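Local coordinates for sister chromatid cohesion protein (Chaetomium thermophilum, PDB 5T8V) that probably acts as a cohesin loader that associates with chromatin, this chain being the long, helical, HEAT-repeat C-terminal part of the molecule, at residues M260-F265 / I310-Q315; Q304-L309 / D406-D411; A1369-L1374 / R1444-L1449; W1378-Y1383 / E1426-I1431. One frame throughout, in Å; residues are numbered along the deposited sequence.

Contact 1 (M260-F265 / I310-Q315); sequences MICQIF and IMRLVQ
Leu313 is the bump that Ile261, Cys262 and Phe265 surround, and the pairing is a worked example of how one branched side chain lets two helices mesh. Its CD2 methyl goes in deepest, reaching the backbone of the other helix at Cys262 CA, 3.7 Å away. The hollow it fills is walled by the Phe265 CB-CG bond, by Cys262 SG, and more loosely by Ile261, whose CG2 stands 4.3 Å from Leu313 CD2. Phe265 supplies a flat wall. With its CG anti to the backbone N (chi1 -179°), the ring lies over the root of the leucine, and Leu313 CB sits 4.1 Å from the ring centroid, only 5° off the normal, a CH-pi contact over the face. Leu313 CD1 touches the same ring at Phe265 CD2 and, more distantly, at Phe265 CE2.

A second, smaller bump points the other way. Cys262 SG settles into the bend of Arg312, 3.7 Å from Arg312 NE and equally near to Arg312 CB, with one face of the guanidinium turned to the sulfur. The bend at chi3 (62°) brings NE back to form this hollow. Beyond it the guanidinium makes a salt bridge to Asp259, one turn earlier on the cysteine's own helix, so a charge pair borders an otherwise apolar seam.

No hydrogen bond joins the two segments; their axes pass 9.7 Å apart. Such interlocking of side chains between neighbours that run in the same general direction is characteristic of the stacked helices of a HEAT-repeat alpha solenoid.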
loop_
_atom_site.group_PDB
_atom_site.type_symbol
_atom_site.label_atom_id
_atom_site.label_comp_id
_atom_site.label_asym_id
_atom_site.label_seq_id
_atom_site.Cartn_x
_atom_site.Cartn_y
_atom_site.Cartn_z
ATOM N N MET A 260 6.289 36.325 31.064
ATOM C CA MET A 260 7.027 37.515 30.650
ATOM C C MET A 260 7.119 37.604 29.131
ATOM O O MET A 260 6.895 38.671 28.546
ATOM C CB MET A 260 8.422 37.500 31.276
ATOM C CG MET A 260 9.186 38.802 31.108
ATOM S SD MET A 260 10.784 38.795 31.940
ATOM C CE MET A 260 10.283 38.765 33.658
ATOM N N ILE A 261 7.442 36.488 28.472
ATOM C CA ILE A 261 7.575 36.505 27.018
ATOM C C ILE A 261 6.234 36.805 26.363
ATOM O O ILE A 261 6.171 37.516 25.356
ATOM C CB ILE A 261 8.163 35.177 26.510
ATOM C CG1 ILE A 261 9.572 34.972 27.070
ATOM C CG2 ILE A 261 8.196 35.169 24.977
ATOM C CD1 ILE A 261 10.184 33.622 26.739
ATOM N N CYS A 262 5.146 36.253 26.901
ATOM C CA CYS A 262 3.827 36.582 26.370
ATOM C C CYS A 262 3.535 38.068 26.519
ATOM O O CYS A 262 2.951 38.690 25.622
ATOM C CB CYS A 262 2.751 35.756 27.070
ATOM S SG CYS A 262 2.777 34.019 26.615
ATOM N N GLN A 263 3.933 38.658 27.646
ATOM C CA GLN A 263 3.701 40.083 27.851
ATOM C C GLN A 263 4.466 40.915 26.830
ATOM O O GLN A 263 3.884 41.760 26.143
ATOM C CB GLN A 263 4.089 40.471 29.274
ATOM C CG GLN A 263 2.925 40.412 30.231
ATOM C CD GLN A 263 2.081 41.663 30.171
ATOM O OE1 GLN A 263 2.464 42.697 30.706
ATOM N NE2 GLN A 263 0.932 41.579 29.512
ATOM N N ILE A 264 5.777 40.689 26.716
ATOM C CA ILE A 264 6.565 41.416 25.722
ATOM C C ILE A 264 5.970 41.223 24.332
ATOM O O ILE A 264 5.846 42.175 23.550
ATOM C CB ILE A 264 8.037 40.965 25.778
ATOM C CG1 ILE A 264 8.628 41.253 27.161
ATOM C CG2 ILE A 264 8.855 41.660 24.685
ATOM C CD1 ILE A 264 10.031 40.704 27.366
ATOM N N PHE A 265 5.588 39.986 24.009
ATOM C CA PHE A 265 5.022 39.680 22.700
ATOM C C PHE A 265 3.731 40.446 22.453
ATOM O O PHE A 265 3.448 40.837 21.315
ATOM C CB PHE A 265 4.780 38.173 22.598
ATOM C CG PHE A 265 4.217 37.724 21.280
ATOM C CD1 PHE A 265 2.849 37.708 21.065
ATOM C CD2 PHE A 265 5.053 37.293 20.266
ATOM C CE1 PHE A 265 2.327 37.288 19.860
ATOM C CE2 PHE A 265 4.535 36.870 19.056
ATOM C CZ PHE A 265 3.171 36.867 18.855
ATOM N N ILE A 310 4.960 28.760 22.384
ATOM C CA ILE A 310 4.478 29.100 21.046
ATOM C C ILE A 310 2.959 29.201 21.046
ATOM O O ILE A 310 2.378 30.220 20.648
ATOM C CB ILE A 310 4.974 28.061 20.024
ATOM C CG1 ILE A 310 6.491 28.174 19.831
ATOM C CG2 ILE A 310 4.239 28.203 18.689
ATOM C CD1 ILE A 310 6.953 29.441 19.122
ATOM N N MET A 311 2.293 28.140 21.507
ATOM C CA MET A 311 0.836 28.144 21.506
ATOM C C MET A 311 0.292 29.299 22.339
ATOM O O MET A 311 -0.636 29.996 21.913
ATOM C CB MET A 311 0.314 26.804 22.017
ATOM C CG MET A 311 0.812 25.624 21.194
ATOM S SD MET A 311 0.319 24.037 21.868
ATOM C CE MET A 311 -1.401 24.070 21.452
ATOM N N ARG A 312 0.878 29.536 23.515
ATOM C CA ARG A 312 0.451 30.661 24.341
ATOM C C ARG A 312 0.533 31.974 23.571
ATOM O O ARG A 312 -0.394 32.790 23.612
ATOM C CB ARG A 312 1.299 30.736 25.610
ATOM C CG ARG A 312 0.880 29.759 26.692
ATOM C CD ARG A 312 1.447 30.162 28.042
ATOM N NE ARG A 312 0.950 31.463 28.477
ATOM C CZ ARG A 312 1.313 32.060 29.606
ATOM N NH1 ARG A 312 2.179 31.475 30.424
ATOM N NH2 ARG A 312 0.808 33.246 29.920
ATOM N N LEU A 313 1.645 32.197 22.867
ATOM C CA LEU A 313 1.776 33.399 22.051
ATOM C C LEU A 313 0.678 33.466 21.002
ATOM O O LEU A 313 0.167 34.549 20.695
ATOM C CB LEU A 313 3.151 33.437 21.379
ATOM C CG LEU A 313 4.382 33.493 22.286
ATOM C CD1 LEU A 313 5.639 33.661 21.445
ATOM C CD2 LEU A 313 4.267 34.611 23.304
ATOM N N VAL A 314 0.300 32.317 20.438
ATOM C CA VAL A 314 -0.789 32.322 19.467
ATOM C C VAL A 314 -2.109 32.701 20.127
ATOM O O VAL A 314 -2.976 33.299 19.480
ATOM C CB VAL A 314 -0.885 30.959 18.760
ATOM C CG1 VAL A 314 -2.102 30.915 17.833
ATOM C CG2 VAL A 314 0.387 30.681 17.979
ATOM N N GLN A 315 -2.295 32.372 21.409
ATOM C CA GLN A 315 -3.566 32.657 22.072
ATOM C C GLN A 315 -3.602 34.020 22.751
ATOM O O GLN A 315 -4.681 34.454 23.171
ATOM C CB GLN A 315 -3.907 31.585 23.116
ATOM C CG GLN A 315 -3.252 30.246 22.885
ATOM C CD GLN A 315 -3.958 29.105 23.582
ATOM O OE1 GLN A 315 -4.090 28.013 23.028
ATOM N NE2 GLN A 315 -4.392 29.338 24.814
#

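Contact 2 (Q304-L309 / D406-D411)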
loop_
_atom_site.group_PDB
_atom_site.type_symbol
_atom_site.label_atom_id
_atom_site.label_comp_id
_atom_site.label_asym_id
_atom_site.label_seq_id
_atom_site.Cartn_x
_atom_site.Cartn_y
_atom_site.Cartn_z
ATOM N N GLN A 304 7.001 19.673 25.166
ATOM C CA GLN A 304 8.194 20.452 25.462
ATOM C C GLN A 304 7.814 21.917 25.680
ATOM O O GLN A 304 6.911 22.429 25.013
ATOM C CB GLN A 304 9.226 20.331 24.341
ATOM C CG GLN A 304 8.707 20.609 22.950
ATOM C CD GLN A 304 9.808 20.579 21.908
ATOM O OE1 GLN A 304 10.992 20.657 22.235
ATOM N NE2 GLN A 304 9.420 20.458 20.644
ATOM N N PRO A 305 8.484 22.611 26.605
ATOM C CA PRO A 305 7.998 23.941 27.012
ATOM C C PRO A 305 7.945 24.947 25.877
ATOM O O PRO A 305 7.089 25.841 25.896
ATOM C CB PRO A 305 9.005 24.357 28.092
ATOM C CG PRO A 305 10.243 23.610 27.757
ATOM C CD PRO A 305 9.784 22.290 27.216
ATOM N N VAL A 306 8.833 24.838 24.888
ATOM C CA VAL A 306 8.785 25.758 23.758
ATOM C C VAL A 306 7.448 25.642 23.036
ATOM O O VAL A 306 6.880 26.645 22.591
ATOM C CB VAL A 306 9.968 25.502 22.805
ATOM C CG1 VAL A 306 9.905 24.091 22.229
ATOM C CG2 VAL A 306 9.994 26.542 21.695
ATOM N N SER A 307 6.926 24.420 22.903
ATOM C CA SER A 307 5.614 24.244 22.289
ATOM C C SER A 307 4.549 25.004 23.070
ATOM O O SER A 307 3.756 25.763 22.497
ATOM C CB SER A 307 5.268 22.756 22.213
ATOM O OG SER A 307 6.189 22.049 21.400
ATOM N N ALA A 308 4.529 24.817 24.391
ATOM C CA ALA A 308 3.565 25.521 25.228
ATOM C C ALA A 308 3.675 27.028 25.046
ATOM O O ALA A 308 2.657 27.729 24.972
ATOM C CB ALA A 308 3.772 25.145 26.694
ATOM N N LEU A 309 4.901 27.550 24.969
ATOM C CA LEU A 309 5.071 28.990 24.812
ATOM C C LEU A 309 4.566 29.453 23.453
ATOM O O LEU A 309 3.835 30.441 23.360
ATOM C CB LEU A 309 6.536 29.385 24.999
ATOM C CG LEU A 309 6.824 30.869 24.732
ATOM C CD1 LEU A 309 6.031 31.753 25.687
ATOM C CD2 LEU A 309 8.302 31.162 24.836
ATOM N N ASP A 406 8.912 17.990 13.384
ATOM C CA ASP A 406 8.228 16.783 13.839
ATOM C C ASP A 406 7.826 16.896 15.304
ATOM O O ASP A 406 6.707 16.524 15.678
ATOM C CB ASP A 406 9.117 15.558 13.623
ATOM C CG ASP A 406 9.225 15.161 12.162
ATOM O OD1 ASP A 406 8.310 15.497 11.380
ATOM O OD2 ASP A 406 10.223 14.504 11.798
ATOM N N LEU A 407 8.724 17.407 16.151
ATOM C CA LEU A 407 8.420 17.530 17.573
ATOM C C LEU A 407 7.275 18.509 17.809
ATOM O O LEU A 407 6.355 18.235 18.592
ATOM C CB LEU A 407 9.670 17.970 18.335
ATOM C CG LEU A 407 10.585 16.843 18.818
ATOM C CD1 LEU A 407 11.933 17.398 19.246
ATOM C CD2 LEU A 407 9.932 16.092 19.968
ATOM N N PHE A 408 7.319 19.664 17.143
ATOM C CA PHE A 408 6.226 20.622 17.255
ATOM C C PHE A 408 4.907 19.986 16.845
ATOM O O PHE A 408 3.899 20.113 17.548
ATOM C CB PHE A 408 6.515 21.855 16.400
ATOM C CG PHE A 408 7.421 22.853 17.058
ATOM C CD1 PHE A 408 7.035 23.493 18.223
ATOM C CD2 PHE A 408 8.651 23.164 16.503
ATOM C CE1 PHE A 408 7.864 24.415 18.830
ATOM C CE2 PHE A 408 9.485 24.086 17.104
ATOM C CZ PHE A 408 9.091 24.714 18.268
ATOM N N VAL A 409 4.895 19.292 15.708
ATOM C CA VAL A 409 3.663 18.658 15.253
ATOM C C VAL A 409 3.167 17.661 16.290
ATOM O O VAL A 409 1.975 17.617 16.606
ATOM C CB VAL A 409 3.875 17.996 13.879
ATOM C CG1 VAL A 409 2.651 17.177 13.475
ATOM C CG2 VAL A 409 4.158 19.058 12.827
ATOM N N GLU A 410 4.071 16.855 16.846
ATOM C CA GLU A 410 3.664 15.873 17.846
ATOM C C GLU A 410 3.016 16.550 19.049
ATOM O O GLU A 410 1.957 16.119 19.524
ATOM C CB GLU A 410 4.868 15.036 18.277
ATOM C CG GLU A 410 5.315 14.019 17.236
ATOM C CD GLU A 410 6.544 13.242 17.670
ATOM O OE1 GLU A 410 7.672 13.693 17.377
ATOM O OE2 GLU A 410 6.379 12.185 18.316
ATOM N N ASP A 411 3.632 17.623 19.551
ATOM C CA ASP A 411 3.060 18.313 20.704
ATOM C C ASP A 411 1.711 18.939 20.365
ATOM O O ASP A 411 0.770 18.874 21.165
ATOM C CB ASP A 411 4.033 19.370 21.218
ATOM C CG ASP A 411 5.198 18.766 21.972
ATOM O OD1 ASP A 411 5.499 17.576 21.747
ATOM O OD2 ASP A 411 5.809 19.476 22.795
#
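Asp411 OD2 takes two hydrogen bonds from the start of helix 305-315. Gln304 N approaches it on the syn side, at 2.7 Å and 151°, tilted 20° out of the carboxylate plane. Ser307 OG, 3.0 Å from Asp411 OD2, donates from above that plane. The other oxygen, OD1, is taken by a salt bridge to Arg293, so both carboxylate oxygens are engaged although the residue is buried. Arginine and helix N terminus together would probably stabilise the negative charge. An alanine in place of Asp411 would probably leave Gln304 N and Ser307 OG without their shared acceptor and cost Arg293 this salt bridge.

Around this polar centre lie apolar groups. Gln304 CG, held between the backbone N and the carbonyl carbon (chi1 51°), rests beside Asp411 OD2, and the rest of its chain crosses Leu407 at about a right angle. Farther along, Phe408 reaches back beside Ser307, its CD1 3.6 Å from Ser307 OG, while the far end of the ring meets both methyls of Val306, with Phe408 CE1 4.0 Å from Val306 CG1.

Helix 272-282 adds Ile279 against Val306 and Leu280 against Phe408, helix 247-267 packs on Pro305 and Ala308, and Ile303 of strand 302-303 touches Asp411.

Contact 3 (A1369-L1374 / R1444-L1449); sequences AASMIL and RACKDL
Ser1371 OG lies against Cys1446 and Leu1449, yet its hydrogen bond runs back within its own helix to Leu1367 O. The hydroxyl is thus satisfied without a partner across the contact, and it meets the other helix by van der Waals contact alone: Cys1446 CA and Leu1449 CB are each 3.7 Å from Ser1371 OG. Its CB carries the same patch on, 4.1 Å from Ala1445 O.

Small residues of this kind let helices come close. The axes of the two segments approach to 8.6 Å and cross at 51°. The pair lies at the C-terminal end of the HEAT-repeat solenoid, where the last helix, 1439-1452, crosses helix 1364-1387.

Leu1449 provides the one long reach. Its CG is anti to the backbone N (chi1 -175°) and extends past Ser1371, from where CD2 continues to Leu1374 CB at 3.9 Å. The leucine therefore bridges two residues one turn apart on the opposing helix. An alanine at Leu1449 would probably open a gap beside Leu1374 and leave Ser1371 only the CB to rest on there. Helix 1291-1319 adjoins the seam, with Ala1313 touching Leu1449 and Ile1316 touching both Ser1371 and Cys1446.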
loop_
_atom_site.group_PDB
_atom_site.type_symbol
_atom_site.label_atom_id
_atom_site.label_comp_id
_atom_site.label_asym_id
_atom_site.label_seq_id
_atom_site.Cartn_x
_atom_site.Cartn_y
_atom_site.Cartn_z
ATOM N N ALA A 1369 9.895 3.754 -53.384
ATOM C CA ALA A 1369 10.095 2.515 -52.639
ATOM C C ALA A 1369 11.464 2.494 -51.980
ATOM O O ALA A 1369 11.587 2.237 -50.777
ATOM C CB ALA A 1369 9.941 1.314 -53.574
ATOM N N ALA A 1370 12.512 2.756 -52.763
ATOM C CA ALA A 1370 13.857 2.836 -52.207
ATOM C C ALA A 1370 13.895 3.788 -51.018
ATOM O O ALA A 1370 14.278 3.405 -49.908
ATOM C CB ALA A 1370 14.840 3.283 -53.292
ATOM N N SER A 1371 13.467 5.034 -51.234
ATOM C CA SER A 1371 13.578 6.069 -50.210
ATOM C C SER A 1371 12.898 5.649 -48.912
ATOM O O SER A 1371 13.522 5.644 -47.844
ATOM C CB SER A 1371 12.980 7.379 -50.729
ATOM O OG SER A 1371 13.649 7.827 -51.895
ATOM N N MET A 1372 11.610 5.304 -48.984
ATOM C CA MET A 1372 10.827 4.965 -47.798
ATOM C C MET A 1372 11.612 4.091 -46.830
ATOM O O MET A 1372 11.576 4.308 -45.614
ATOM C CB MET A 1372 9.538 4.248 -48.196
ATOM C CG MET A 1372 8.463 5.152 -48.767
ATOM S SD MET A 1372 6.914 4.263 -49.013
ATOM C CE MET A 1372 7.425 3.023 -50.191
ATOM N N ILE A 1373 12.322 3.096 -47.363
ATOM C CA ILE A 1373 13.148 2.239 -46.518
ATOM C C ILE A 1373 14.127 3.082 -45.712
ATOM O O ILE A 1373 14.181 2.995 -44.479
ATOM C CB ILE A 1373 13.877 1.187 -47.375
ATOM C CG1 ILE A 1373 12.859 0.294 -48.093
ATOM C CG2 ILE A 1373 14.817 0.345 -46.508
ATOM C CD1 ILE A 1373 13.472 -0.685 -49.081
ATOM N N LEU A 1374 14.903 3.928 -46.395
ATOM C CA LEU A 1374 15.933 4.703 -45.710
ATOM C C LEU A 1374 15.327 5.702 -44.732
ATOM O O LEU A 1374 15.823 5.855 -43.610
ATOM C CB LEU A 1374 16.815 5.425 -46.727
ATOM C CG LEU A 1374 17.626 4.528 -47.662
ATOM C CD1 LEU A 1374 16.990 4.502 -49.027
ATOM C CD2 LEU A 1374 19.065 4.993 -47.749
ATOM N N ARG A 1444 7.625 13.820 -52.582
ATOM C CA ARG A 1444 8.123 14.377 -51.327
ATOM C C ARG A 1444 8.956 13.361 -50.559
ATOM O O ARG A 1444 9.819 13.747 -49.766
ATOM C CB ARG A 1444 6.971 14.871 -50.450
ATOM C CG ARG A 1444 7.402 15.145 -49.009
ATOM C CD ARG A 1444 6.397 15.972 -48.230
ATOM N NE ARG A 1444 5.089 15.329 -48.138
ATOM C CZ ARG A 1444 4.177 15.613 -47.213
ATOM N NH1 ARG A 1444 3.013 14.977 -47.214
ATOM N NH2 ARG A 1444 4.425 16.523 -46.280
ATOM N N ALA A 1445 8.704 12.067 -50.761
ATOM C CA ALA A 1445 9.555 11.054 -50.149
ATOM C C ALA A 1445 10.967 11.121 -50.718
ATOM O O ALA A 1445 11.946 11.244 -49.971
ATOM C CB ALA A 1445 8.951 9.666 -50.360
ATOM N N CYS A 1446 11.087 11.054 -52.046
ATOM C CA CYS A 1446 12.396 11.175 -52.679
ATOM C C CYS A 1446 13.082 12.472 -52.274
ATOM O O CYS A 1446 14.294 12.493 -52.036
ATOM C CB CYS A 1446 12.251 11.099 -54.199
ATOM S SG CYS A 1446 11.532 9.559 -54.798
ATOM N N LYS A 1447 12.322 13.564 -52.186
ATOM C CA LYS A 1447 12.897 14.839 -51.771
ATOM C C LYS A 1447 13.448 14.754 -50.352
ATOM O O LYS A 1447 14.614 15.085 -50.102
ATOM C CB LYS A 1447 11.838 15.938 -51.870
ATOM C CG LYS A 1447 12.350 17.338 -51.573
ATOM C CD LYS A 1447 11.216 18.242 -51.125
ATOM C CE LYS A 1447 11.688 19.667 -50.911
ATOM N NZ LYS A 1447 10.624 20.517 -50.312
ATOM N N ASP A 1448 12.613 14.313 -49.406
ATOM C CA ASP A 1448 13.054 14.174 -48.023
ATOM C C ASP A 1448 14.262 13.255 -47.909
ATOM O O ASP A 1448 15.042 13.373 -46.957
ATOM C CB ASP A 1448 11.908 13.648 -47.157
ATOM C CG ASP A 1448 10.772 14.643 -47.021
ATOM O OD1 ASP A 1448 11.035 15.863 -47.079
ATOM O OD2 ASP A 1448 9.614 14.203 -46.856
ATOM N N LEU A 1449 14.430 12.329 -48.855
ATOM C CA LEU A 1449 15.612 11.475 -48.841
ATOM C C LEU A 1449 16.833 12.210 -49.382
ATOM O O LEU A 1449 17.935 12.069 -48.843
ATOM C CB LEU A 1449 15.346 10.201 -49.647
ATOM C CG LEU A 1449 16.413 9.098 -49.661
ATOM C CD1 LEU A 1449 17.394 9.309 -50.802
ATOM C CD2 LEU A 1449 17.156 8.996 -48.329
#

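Contact 4 (W1378-Y1383 / E1426-I1431)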
loop_
_atom_site.group_PDB
_atom_site.type_symbol
_atom_site.label_atom_id
_atom_site.label_comp_id
_atom_site.label_asym_id
_atom_site.label_seq_id
_atom_site.Cartn_x
_atom_site.Cartn_y
_atom_site.Cartn_z
ATOM N N TRP A 1378 16.212 5.738 -40.736
ATOM C CA TRP A 1378 16.698 6.910 -40.017
ATOM C C TRP A 1378 15.696 7.382 -38.972
ATOM O O TRP A 1378 16.096 7.881 -37.915
ATOM C CB TRP A 1378 17.006 8.043 -40.996
ATOM C CG TRP A 1378 17.654 9.213 -40.331
ATOM C CD1 TRP A 1378 17.041 10.348 -39.887
ATOM C CD2 TRP A 1378 19.045 9.359 -40.023
ATOM N NE1 TRP A 1378 17.965 11.194 -39.325
ATOM C CE2 TRP A 1378 19.203 10.611 -39.395
ATOM C CE3 TRP A 1378 20.172 8.554 -40.218
ATOM C CZ2 TRP A 1378 20.443 11.077 -38.964
ATOM C CZ3 TRP A 1378 21.401 9.019 -39.788
ATOM C CH2 TRP A 1378 21.527 10.268 -39.168
ATOM N N GLU A 1379 14.398 7.244 -39.247
ATOM C CA GLU A 1379 13.392 7.598 -38.250
ATOM C C GLU A 1379 13.590 6.786 -36.977
ATOM O O GLU A 1379 13.712 7.346 -35.879
ATOM C CB GLU A 1379 11.990 7.380 -38.823
ATOM C CG GLU A 1379 10.857 7.775 -37.883
ATOM C CD GLU A 1379 10.849 9.259 -37.563
ATOM O OE1 GLU A 1379 11.437 10.039 -38.343
ATOM O OE2 GLU A 1379 10.256 9.645 -36.532
ATOM N N VAL A 1380 13.636 5.458 -37.107
ATOM C CA VAL A 1380 13.886 4.612 -35.941
ATOM C C VAL A 1380 15.225 4.966 -35.308
ATOM O O VAL A 1380 15.380 4.920 -34.083
ATOM C CB VAL A 1380 13.823 3.125 -36.336
ATOM C CG1 VAL A 1380 14.225 2.236 -35.159
ATOM C CG2 VAL A 1380 12.425 2.766 -36.814
ATOM N N ARG A 1381 16.213 5.321 -36.131
ATOM C CA ARG A 1381 17.530 5.672 -35.613
ATOM C C ARG A 1381 17.438 6.858 -34.662
ATOM O O ARG A 1381 17.867 6.780 -33.506
ATOM C CB ARG A 1381 18.481 5.971 -36.776
ATOM C CG ARG A 1381 19.854 6.480 -36.361
ATOM C CD ARG A 1381 19.925 8.002 -36.393
ATOM N NE ARG A 1381 21.259 8.500 -36.073
ATOM C CZ ARG A 1381 21.544 9.780 -35.852
ATOM N NH1 ARG A 1381 20.588 10.699 -35.911
ATOM N NH2 ARG A 1381 22.786 10.142 -35.565
ATOM N N THR A 1382 16.874 7.971 -35.134
ATOM C CA THR A 1382 16.696 9.131 -34.267
ATOM C C THR A 1382 15.867 8.771 -33.042
ATOM O O THR A 1382 16.178 9.200 -31.922
ATOM C CB THR A 1382 16.033 10.273 -35.040
ATOM O OG1 THR A 1382 14.736 9.860 -35.490
ATOM C CG2 THR A 1382 16.880 10.679 -36.238
ATOM N N TYR A 1383 14.810 7.976 -33.233
ATOM C CA TYR A 1383 13.981 7.574 -32.102
ATOM C C TYR A 1383 14.805 6.858 -31.039
ATOM O O TYR A 1383 14.561 7.024 -29.840
ATOM C CB TYR A 1383 12.836 6.683 -32.576
ATOM C CG TYR A 1383 12.063 6.051 -31.441
ATOM C CD1 TYR A 1383 11.187 6.802 -30.669
ATOM C CD2 TYR A 1383 12.214 4.705 -31.138
ATOM C CE1 TYR A 1383 10.480 6.229 -29.627
ATOM C CE2 TYR A 1383 11.510 4.122 -30.101
ATOM C CZ TYR A 1383 10.645 4.889 -29.348
ATOM O OH TYR A 1383 9.943 4.313 -28.312
ATOM N N GLU A 1426 3.402 6.208 -35.533
ATOM C CA GLU A 1426 2.618 7.003 -36.471
ATOM C C GLU A 1426 3.474 7.487 -37.635
ATOM O O GLU A 1426 3.093 7.347 -38.803
ATOM C CB GLU A 1426 1.986 8.186 -35.733
ATOM C CG GLU A 1426 1.421 9.282 -36.627
ATOM C CD GLU A 1426 0.822 10.422 -35.829
ATOM O OE1 GLU A 1426 0.617 10.252 -34.607
ATOM O OE2 GLU A 1426 0.562 11.493 -36.420
ATOM N N GLU A 1427 4.641 8.059 -37.334
ATOM C CA GLU A 1427 5.486 8.603 -38.391
ATOM C C GLU A 1427 5.968 7.507 -39.331
ATOM O O GLU A 1427 6.052 7.714 -40.548
ATOM C CB GLU A 1427 6.673 9.352 -37.784
ATOM C CG GLU A 1427 7.543 10.070 -38.806
ATOM C CD GLU A 1427 6.789 11.144 -39.567
ATOM O OE1 GLU A 1427 5.676 11.515 -39.134
ATOM O OE2 GLU A 1427 7.308 11.619 -40.599
ATOM N N ILE A 1428 6.296 6.332 -38.790
ATOM C CA ILE A 1428 6.675 5.205 -39.638
ATOM C C ILE A 1428 5.547 4.880 -40.607
ATOM O O ILE A 1428 5.776 4.667 -41.804
ATOM C CB ILE A 1428 7.054 3.985 -38.778
ATOM C CG1 ILE A 1428 8.438 4.190 -38.156
ATOM C CG2 ILE A 1428 7.050 2.697 -39.615
ATOM C CD1 ILE A 1428 8.798 3.171 -37.094
ATOM N N ASN A 1429 4.310 4.837 -40.107
ATOM C CA ASN A 1429 3.176 4.596 -40.995
ATOM C C ASN A 1429 3.088 5.676 -42.069
ATOM O O ASN A 1429 2.914 5.377 -43.257
ATOM C CB ASN A 1429 1.878 4.532 -40.189
ATOM C CG ASN A 1429 0.670 4.227 -41.057
ATOM O OD1 ASN A 1429 0.758 3.461 -42.016
ATOM N ND2 ASN A 1429 -0.464 4.837 -40.729
ATOM N N ASN A 1430 3.209 6.943 -41.664
ATOM C CA ASN A 1430 3.174 8.043 -42.623
ATOM C C ASN A 1430 4.181 7.819 -43.744
ATOM O O ASN A 1430 3.843 7.907 -44.929
ATOM C CB ASN A 1430 3.453 9.366 -41.910
ATOM C CG ASN A 1430 2.444 9.663 -40.818
ATOM O OD1 ASN A 1430 1.617 8.818 -40.472
ATOM N ND2 ASN A 1430 2.513 10.868 -40.262
ATOM N N ILE A 1431 5.432 7.529 -43.382
ATOM C CA ILE A 1431 6.450 7.240 -44.387
ATOM C C ILE A 1431 6.007 6.078 -45.264
ATOM O O ILE A 1431 6.185 6.099 -46.488
ATOM C CB ILE A 1431 7.803 6.950 -43.708
ATOM C CG1 ILE A 1431 8.267 8.162 -42.891
ATOM C CG2 ILE A 1431 8.864 6.588 -44.746
ATOM C CD1 ILE A 1431 9.296 7.828 -41.834
#
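Val1380 and Ile1428 make the apolar side of the contact, their branches meeting at Val1380 CG2 and Ile1428 CD1, 3.7 Å apart. The aliphatic part of Glu1379 continues this strip: its CB stands 4.1 Å from Ile1431 CD1, and its CG lies near Ile1428 CG1. Helix 1271-1284 seals the buried end, where Ile1280 touches both Val1380 and Ile1428.

The acidic groups form the more exposed side. Glu1379 bends at chi2 (64°), folding its carboxylate across the stem of Glu1427, so that Glu1379 OE2 is 3.6 Å from Glu1427 CG. The two side chains cross at about a right angle and their charges avoid direct contact, Glu1379 OE1 and Glu1427 OE2 remaining 5.0 Å apart. Such proximity of like charges may raise the proton affinity of either group somewhat.

These segments belong to helices that follow one another among the modelled residues and run antiparallel, at 166°, the up-and-down pairing on which HEAT-type solenoids are built.

No hydrogen bond joins the two segments. Glu1379 O accepts from Tyr1383 N and also from Thr1382 OG1, the latter at 2.7 Å. On the same helix one face of the Arg1381 guanidinium is turned to Trp1378 CH2, while Arg1381 CD lies over the Trp1378 ring toward its rim, and Arg1381 NH2 forms a salt bridge with Glu1302 of helix 1291-1319.

How the contacts relate
From the N terminus, contact 1 opens on helix 247-267 and closes a loop of 44 residues on helix 305-315. Before it closes, contact 2 opens at the start of that same helix and runs on to helix 402-414, so the two loops cross. They also touch, through Ile261 and Leu309 and through Ile310 and Phe408. Far along the solenoid, centres 61 to 79 Å away, comes the second pair. Contact 3 spans from helix 1364-1387 to helix 1439-1452, and contact 4, starting later on the first of these, is nested inside it. Met1372 packs on Ile1431 where they meet; together the two contacts tie the last three helices to one another.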